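Local atomic coordinates of Two-component system sensor histidine kinase (Bacteroides thetaiotaomicron, PDB entry 3OTT), a protein that probably senses a saccharide outside the cell and relays the signal by histidine phosphorylation, this chain being the extracellular propeller and sandwich portion. Residues Asn242-Ala247 and Leu253-Asn258; Asp13-Gly18 and Tyr49-His54; Glu701-Lys706 and Ile712-Leu717. One frame throughout, in Å; residues are numbered along the deposited sequence.

Contact 1: residues Asn242-Ala247 and Leu253-Asn258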
# COMPACT_ATOMS: atom_id res chain seq x y z
N ASN B 242 11.45 -9.34 -16.73
CA ASN B 242 11.12 -8.56 -17.92
C ASN B 242 9.61 -8.61 -18.34
O ASN B 242 9.25 -7.95 -19.28
CB ASN B 242 12.01 -9.04 -19.08
CG ASN B 242 13.54 -8.94 -18.77
OD1 ASN B 242 13.98 -8.13 -17.93
ND2 ASN B 242 14.35 -9.79 -19.44
N GLY B 243 8.76 -9.38 -17.66
CA GLY B 243 7.38 -9.56 -18.11
C GLY B 243 7.22 -10.56 -19.27
O GLY B 243 6.14 -10.72 -19.85
N ASP B 244 8.29 -11.27 -19.62
CA ASP B 244 8.17 -12.34 -20.57
C ASP B 244 7.57 -13.60 -20.00
O ASP B 244 7.83 -13.97 -18.84
CB ASP B 244 9.50 -12.63 -21.18
CG ASP B 244 9.97 -11.48 -22.05
OD1 ASP B 244 9.12 -10.65 -22.49
OD2 ASP B 244 11.18 -11.42 -22.32
N LEU B 245 6.80 -14.28 -20.85
CA LEU B 245 6.17 -15.50 -20.48
C LEU B 245 7.08 -16.67 -20.75
O LEU B 245 7.60 -16.81 -21.85
CB LEU B 245 4.88 -15.59 -21.26
CG LEU B 245 3.84 -16.65 -21.04
CD1 LEU B 245 4.20 -17.84 -21.87
CD2 LEU B 245 3.48 -16.96 -19.57
N LEU B 246 7.27 -17.51 -19.75
CA LEU B 246 8.15 -18.68 -19.89
C LEU B 246 7.31 -19.88 -19.85
O LEU B 246 6.46 -20.02 -18.96
CB LEU B 246 9.15 -18.77 -18.76
CG LEU B 246 10.44 -17.95 -18.71
CD1 LEU B 246 10.46 -16.60 -19.35
CD2 LEU B 246 10.96 -17.86 -17.23
N ALA B 247 7.51 -20.77 -20.81
CA ALA B 247 6.67 -21.96 -20.91
C ALA B 247 7.55 -23.19 -20.81
O ALA B 247 8.49 -23.34 -21.60
CB ALA B 247 5.87 -21.95 -22.24
N LEU B 253 12.42 -25.18 -22.85
CA LEU B 253 11.86 -23.90 -22.45
C LEU B 253 11.61 -22.96 -23.63
O LEU B 253 12.47 -22.81 -24.49
CB LEU B 253 12.86 -23.21 -21.46
CG LEU B 253 12.50 -21.82 -20.91
CD1 LEU B 253 11.24 -21.77 -20.04
CD2 LEU B 253 13.70 -21.31 -20.16
N TYR B 254 10.43 -22.35 -23.65
CA TYR B 254 10.09 -21.37 -24.66
C TYR B 254 9.83 -20.09 -23.93
O TYR B 254 9.31 -20.10 -22.80
CB TYR B 254 8.85 -21.74 -25.43
CG TYR B 254 9.08 -22.87 -26.41
CD1 TYR B 254 9.06 -24.18 -25.98
CD2 TYR B 254 9.30 -22.61 -27.79
CE1 TYR B 254 9.21 -25.22 -26.87
CE2 TYR B 254 9.49 -23.67 -28.70
CZ TYR B 254 9.43 -24.97 -28.22
OH TYR B 254 9.66 -26.08 -29.00
N VAL B 255 10.28 -19.00 -24.54
CA VAL B 255 10.18 -17.70 -23.94
C VAL B 255 9.42 -16.81 -24.95
O VAL B 255 9.89 -16.60 -26.07
CB VAL B 255 11.62 -17.10 -23.62
CG1 VAL B 255 11.56 -15.71 -23.11
CG2 VAL B 255 12.39 -17.92 -22.66
N TYR B 256 8.28 -16.25 -24.52
CA TYR B 256 7.41 -15.44 -25.37
C TYR B 256 7.49 -13.98 -24.94
O TYR B 256 7.32 -13.62 -23.74
CB TYR B 256 5.94 -15.97 -25.25
CG TYR B 256 4.91 -15.09 -25.97
CD1 TYR B 256 4.35 -14.01 -25.34
CD2 TYR B 256 4.55 -15.33 -27.35
CE1 TYR B 256 3.41 -13.17 -25.98
CE2 TYR B 256 3.65 -14.48 -28.00
CZ TYR B 256 3.08 -13.41 -27.29
OH TYR B 256 2.20 -12.56 -27.84
N HIS B 257 7.69 -13.11 -25.91
CA HIS B 257 7.77 -11.69 -25.62
C HIS B 257 6.57 -11.01 -26.24
O HIS B 257 5.70 -10.54 -25.50
CB HIS B 257 9.13 -11.10 -26.05
CG HIS B 257 9.18 -9.59 -26.00
ND1 HIS B 257 9.13 -8.87 -24.81
CD2 HIS B 257 9.29 -8.68 -26.99
CE1 HIS B 257 9.19 -7.58 -25.08
NE2 HIS B 257 9.29 -7.44 -26.39
N ASN B 258 6.48 -10.99 -27.58
CA ASN B 258 5.24 -10.60 -28.27
C ASN B 258 5.05 -11.41 -29.60
O ASN B 258 5.91 -12.26 -29.92
CB ASN B 258 5.10 -9.06 -28.46
CG ASN B 258 6.22 -8.47 -29.29
OD1 ASN B 258 6.79 -9.15 -30.14
ND2 ASN B 258 6.57 -7.20 -29.03
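The beta hairpin of residues 245-249 and 252-256 forms the two middle strands of a propeller blade, and across it Leu245 pairs with Tyr256 and Ala247 with Tyr254. Both are antiparallel hydrogen-bonded pairs: Tyr256 N reaches Leu245 O at 2.8 Å, Ala247 N reaches Tyr254 O at 2.8 Å, and each pair is completed by the reciprocal bond. Leu246 and Val255, between them, make the non-hydrogen-bonded pair. Their side chains lie alongside each other and point the same way, with Leu246 CD1 4.0 Å from Val255 CG1. On that same face Leu253, its CG anti to the backbone N (chi1 179°), brings CD1 to 3.9 Å from Leu246 CB.

This blade illustrates how a propeller uses both sides of a sheet. Leu246 and Leu253 pack on Ile284 of strand 281-286 in the following blade, whereas Tyr256, on the other face, meets Trp206 of the preceding blade edge to face and gives its hydroxyl to a hydrogen bond with Asp259.

At the open end of the hairpin, just before Leu245 and just after Tyr256, a side-chain bond takes over from the backbone. His257 ND1 donates to Asp244 OD1 at 2.9 Å, with an N-H...O angle of 158°. The oxygen lies almost in the imidazole plane and is approached on its syn side, while the carboxylate and ring planes stand 80° apart. Arg202 holds this end from outside, bonding through its two terminal nitrogens to Gly243 O and His257 O.

Contact 2: residues Asp13-Gly18 and Tyr49-His54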
# COMPACT_ATOMS: atom_id res chain seq x y z
N ASP B 13 23.03 -22.06 -13.65
CA ASP B 13 23.70 -22.70 -12.50
C ASP B 13 22.92 -24.01 -12.23
O ASP B 13 21.73 -23.96 -11.83
N ASN B 14 23.54 -25.15 -12.48
CA ASN B 14 22.82 -26.42 -12.33
C ASN B 14 23.01 -27.11 -10.97
O ASN B 14 24.12 -27.34 -10.52
CB ASN B 14 23.12 -27.35 -13.48
CG ASN B 14 22.61 -26.79 -14.82
OD1 ASN B 14 21.67 -25.97 -14.88
ND2 ASN B 14 23.22 -27.23 -15.89
N ILE B 15 21.89 -27.43 -10.34
CA ILE B 15 21.85 -27.93 -8.97
C ILE B 15 21.18 -29.35 -8.92
O ILE B 15 20.10 -29.55 -9.49
CB ILE B 15 21.03 -26.92 -8.09
CG1 ILE B 15 21.73 -25.53 -8.06
CG2 ILE B 15 20.75 -27.53 -6.74
CD1 ILE B 15 20.77 -24.36 -7.87
N TYR B 16 21.85 -30.30 -8.29
CA TYR B 16 21.44 -31.72 -8.18
C TYR B 16 21.23 -32.08 -6.72
O TYR B 16 21.96 -31.63 -5.83
CB TYR B 16 22.53 -32.64 -8.79
CG TYR B 16 22.72 -32.24 -10.23
CD1 TYR B 16 21.78 -32.63 -11.19
CD2 TYR B 16 23.76 -31.37 -10.61
CE1 TYR B 16 21.89 -32.23 -12.53
CE2 TYR B 16 23.87 -30.95 -11.98
CZ TYR B 16 22.89 -31.42 -12.93
OH TYR B 16 22.91 -31.06 -14.27
N LEU B 17 20.24 -32.91 -6.48
CA LEU B 17 19.82 -33.22 -5.15
C LEU B 17 20.47 -34.53 -4.70
O LEU B 17 20.79 -35.38 -5.52
CB LEU B 17 18.30 -33.36 -5.09
CG LEU B 17 17.49 -32.16 -5.58
CD1 LEU B 17 16.03 -32.52 -5.67
CD2 LEU B 17 17.71 -30.93 -4.71
N GLY B 18 20.62 -34.70 -3.39
CA GLY B 18 21.13 -35.98 -2.88
C GLY B 18 20.01 -37.00 -2.81
O GLY B 18 18.95 -36.80 -3.40
N TYR B 49 24.41 -22.77 -1.17
CA TYR B 49 25.69 -23.49 -1.07
C TYR B 49 25.44 -24.97 -1.26
O TYR B 49 26.07 -25.57 -2.09
CB TYR B 49 26.34 -23.28 0.32
CG TYR B 49 26.90 -21.88 0.50
CD1 TYR B 49 26.07 -20.79 0.86
CD2 TYR B 49 28.26 -21.63 0.29
CE1 TYR B 49 26.61 -19.51 1.02
CE2 TYR B 49 28.80 -20.36 0.46
CZ TYR B 49 27.97 -19.30 0.81
OH TYR B 49 28.56 -18.06 0.97
N SER B 50 24.54 -25.57 -0.47
CA SER B 50 24.23 -26.98 -0.64
C SER B 50 22.75 -27.24 -0.42
O SER B 50 22.05 -26.42 0.17
CB SER B 50 25.03 -27.83 0.33
OG SER B 50 24.72 -27.45 1.65
N THR B 51 22.31 -28.41 -0.89
CA THR B 51 20.98 -28.92 -0.65
C THR B 51 20.91 -29.66 0.67
O THR B 51 21.88 -30.23 1.13
CB THR B 51 20.50 -29.82 -1.80
OG1 THR B 51 21.31 -31.00 -1.85
CG2 THR B 51 20.59 -29.09 -3.14
N GLN B 52 19.74 -29.66 1.27
CA GLN B 52 19.54 -30.38 2.51
C GLN B 52 18.16 -31.08 2.52
O GLN B 52 17.12 -30.47 2.22
CB GLN B 52 19.68 -29.38 3.71
CG GLN B 52 19.59 -30.01 5.07
CD GLN B 52 19.73 -28.98 6.21
OE1 GLN B 52 18.92 -28.93 7.14
NE2 GLN B 52 20.72 -28.14 6.12
N GLN B 53 18.16 -32.35 2.91
CA GLN B 53 16.93 -33.13 2.83
C GLN B 53 16.11 -32.95 4.08
O GLN B 53 16.65 -32.74 5.14
CB GLN B 53 17.19 -34.61 2.54
CG GLN B 53 17.75 -35.45 3.70
CD GLN B 53 18.06 -36.84 3.20
OE1 GLN B 53 18.96 -37.00 2.40
NE2 GLN B 53 17.27 -37.84 3.60
N HIS B 54 14.79 -33.04 3.95
CA HIS B 54 13.95 -32.96 5.17
C HIS B 54 13.01 -34.14 5.34
O HIS B 54 11.88 -33.98 5.67
CB HIS B 54 13.22 -31.64 5.20
CG HIS B 54 14.15 -30.47 5.24
ND1 HIS B 54 14.59 -29.91 6.43
CD2 HIS B 54 14.81 -29.81 4.26
CE1 HIS B 54 15.43 -28.93 6.17
NE2 HIS B 54 15.59 -28.85 4.86
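The backbones of Asp13-Gly18 and Tyr49-His54 draw closest at Leu17 and Thr51, whose CA atoms are 6.3 Å apart, and they meet through side chains without beta pairing. Two neighbouring blades of the N-terminal propeller abut here: strand 13-15 is the outermost strand of a blade otherwise built from residues 281-303, the ring closure by which a propeller joins its chain's beginning to a later part, and strand 51-53 is the outermost strand of the blade of residues 24-53.

Thr51 carries the contact. Its CG2 is turned anti to the carbonyl carbon, and OG1 sits between the backbone N and the carbonyl carbon (chi1 66°). This methyl touches Leu17 CD2 at 3.8 Å, the two side chains crossing at about a right angle. Ile15 runs past Thr51 in the opposite direction. Tyr46, in the strand beside 51-53, packs against both Ile15 and Thr51, and Leu17 also rests on Ile37.

A serine here would lack the methyl and would probably leave a gap between the Ile15 and Leu17 side chains, weakening the apolar join of the two blades. Ile15 CG2 lies 3.9 Å from Thr51 CG2.

Contact 3: residues Glu701-Lys706 and Ile712-Leu717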
# COMPACT_ATOMS: atom_id res chain seq x y z
N GLU B 701 40.91 -13.75 18.33
CA GLU B 701 40.99 -13.04 17.07
C GLU B 701 39.99 -13.61 16.10
O GLU B 701 39.47 -14.70 16.30
CB GLU B 701 42.40 -13.15 16.43
CG GLU B 701 43.58 -12.83 17.35
CD GLU B 701 43.83 -11.36 17.58
OE1 GLU B 701 44.81 -11.05 18.30
OE2 GLU B 701 43.07 -10.51 17.06
N TRP B 702 39.76 -12.87 15.03
CA TRP B 702 38.93 -13.34 13.92
C TRP B 702 39.56 -14.51 13.15
O TRP B 702 40.75 -14.59 13.01
CB TRP B 702 38.74 -12.17 12.97
CG TRP B 702 37.74 -11.12 13.42
CD1 TRP B 702 38.02 -9.82 13.73
CD2 TRP B 702 36.33 -11.27 13.57
NE1 TRP B 702 36.87 -9.15 14.06
CE2 TRP B 702 35.81 -10.01 13.98
CE3 TRP B 702 35.44 -12.34 13.39
CZ2 TRP B 702 34.44 -9.79 14.21
CZ3 TRP B 702 34.05 -12.11 13.62
CH2 TRP B 702 33.57 -10.84 14.02
N ASN B 703 38.74 -15.42 12.64
CA ASN B 703 39.22 -16.45 11.75
C ASN B 703 38.60 -16.14 10.39
O ASN B 703 37.52 -15.60 10.34
CB ASN B 703 38.78 -17.82 12.24
CG ASN B 703 39.26 -18.13 13.67
OD1 ASN B 703 38.52 -17.92 14.65
ND2 ASN B 703 40.47 -18.62 13.80
N PHE B 704 39.29 -16.52 9.31
CA PHE B 704 38.83 -16.29 7.94
C PHE B 704 38.40 -17.58 7.27
O PHE B 704 39.00 -18.63 7.49
CB PHE B 704 39.95 -15.65 7.15
CG PHE B 704 40.34 -14.33 7.67
CD1 PHE B 704 41.12 -14.23 8.83
CD2 PHE B 704 39.88 -13.16 7.07
CE1 PHE B 704 41.44 -12.98 9.35
CE2 PHE B 704 40.18 -11.91 7.58
CZ PHE B 704 40.97 -11.81 8.72
N LEU B 705 37.36 -17.51 6.46
CA LEU B 705 36.88 -18.73 5.78
C LEU B 705 37.51 -19.09 4.40
O LEU B 705 38.08 -20.19 4.23
CB LEU B 705 35.35 -18.80 5.77
CG LEU B 705 34.76 -19.38 7.07
CD1 LEU B 705 33.26 -19.21 7.17
CD2 LEU B 705 35.15 -20.88 7.28
N LYS B 706 37.46 -18.21 3.44
CA LYS B 706 37.70 -18.68 2.04
C LYS B 706 36.32 -18.90 1.45
O LYS B 706 35.47 -19.58 2.08
CB LYS B 706 38.49 -19.99 1.98
CG LYS B 706 39.15 -20.29 0.63
CD LYS B 706 40.60 -19.74 0.60
CE LYS B 706 41.16 -19.59 -0.84
NZ LYS B 706 40.68 -18.36 -1.55
N ILE B 712 31.81 -23.94 9.57
CA ILE B 712 32.63 -23.52 10.68
C ILE B 712 32.72 -24.68 11.68
O ILE B 712 31.70 -25.19 12.08
CB ILE B 712 32.03 -22.30 11.36
CG1 ILE B 712 32.17 -21.07 10.44
CG2 ILE B 712 32.67 -22.04 12.79
CD1 ILE B 712 31.39 -19.83 10.99
N THR B 713 33.93 -25.10 12.03
CA THR B 713 34.09 -26.28 12.87
C THR B 713 34.95 -26.01 14.13
O THR B 713 36.05 -25.45 14.05
CB THR B 713 34.58 -27.52 12.03
OG1 THR B 713 34.58 -28.72 12.85
CG2 THR B 713 36.02 -27.32 11.53
N TYR B 714 34.45 -26.44 15.28
CA TYR B 714 35.24 -26.41 16.52
C TYR B 714 35.25 -27.79 17.11
O TYR B 714 34.24 -28.45 17.10
CB TYR B 714 34.59 -25.47 17.53
CG TYR B 714 34.94 -24.07 17.25
CD1 TYR B 714 34.06 -23.27 16.51
CD2 TYR B 714 36.15 -23.51 17.68
CE1 TYR B 714 34.36 -21.97 16.19
CE2 TYR B 714 36.46 -22.14 17.37
CZ TYR B 714 35.55 -21.40 16.61
OH TYR B 714 35.75 -20.08 16.26
N SER B 715 36.39 -28.23 17.61
CA SER B 715 36.47 -29.57 18.26
C SER B 715 36.88 -29.49 19.75
O SER B 715 37.43 -28.47 20.19
CB SER B 715 37.42 -30.44 17.45
OG SER B 715 38.71 -29.91 17.61
N ASN B 716 36.57 -30.55 20.52
CA ASN B 716 36.93 -30.66 21.92
C ASN B 716 36.61 -29.46 22.80
O ASN B 716 37.46 -29.03 23.61
CB ASN B 716 38.44 -30.90 22.07
CG ASN B 716 38.94 -31.98 21.20
OD1 ASN B 716 39.86 -31.77 20.41
ND2 ASN B 716 38.37 -33.18 21.33
N LEU B 717 35.40 -28.91 22.68
CA LEU B 717 35.05 -27.83 23.55
C LEU B 717 34.83 -28.36 24.95
O LEU B 717 34.27 -29.44 25.12
CB LEU B 717 33.84 -27.06 23.05
CG LEU B 717 34.09 -26.45 21.66
CD1 LEU B 717 32.80 -25.97 21.06
CD2 LEU B 717 35.06 -25.28 21.85
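Leu705 and Ile712 make the apolar contact here, with Leu705 CD1 3.9 Å from Ile712 CG1. The two side chains cross at about a right angle, so the leucine fork comes up against the flank of the isoleucine chain: Leu705 CD2 is 4.3 Å from Ile712 CG1, and Leu705 CD1 is also 4.3 Å from Ile712 CD1. Ile712 has CG1 anti to its carbonyl carbon (chi1 -71°) and then runs on extended to CD1, which presents the whole length of this branch to the leucine methyls.

A second, looser approach lies further along, where Asn703 and Tyr714 come at each other from opposite directions. The Asn703 side chain comes near the Tyr714 hydroxyl, its amide plane turned 79° from the phenol ring. That hydroxyl is hydrogen-bonded to Asp699 OD2, which helps set where the ring ends. Both side chains also lean on Tyr693, a shared support in the next shell. Under the apolar pair, Leu678 touches Leu705 and Ile712 alike, while Ile726 packs on Ile712.

The backbones themselves stay well separated, with 8.1 Å between the CA atoms of Leu705 and Ile712. The strands belong to different sheets, and their side chains meet in the space between, as in a beta-sandwich, here the C-terminal one; both segments belong to its Y_Y_Y family region, of the E-set clan. Strand 703-704 is an outermost strand of one sheet and bonds through its backbone to strand 691-696; strand 711-714 is an outermost strand of the other and bonds to strand 674-679. The chain crosses from the first sheet to the second between strands 703-704 and 711-714, and strand 720-728 then returns to the first.

In the fold
Along the chain contact 2 comes first, then contact 1, then contact 3, and none touches another. Contacts 1 and 2 share the N-terminal seven-bladed propeller, their centres about 27 Å apart: one lies inside a single blade, the other between two blades near the ring closure. Contact 3 belongs to the C-terminal beta-sandwich, which the chain reaches after a second propeller. Its centre is about 46 Å from that of contact 1 but about 25 Å from that of contact 2, with nearest atoms about 7 Å apart. Tyr49 and Gln52 meet sandwich residues, among them Ser679 and Thr639, so the sandwich docks beside the first propeller despite the long sequence between.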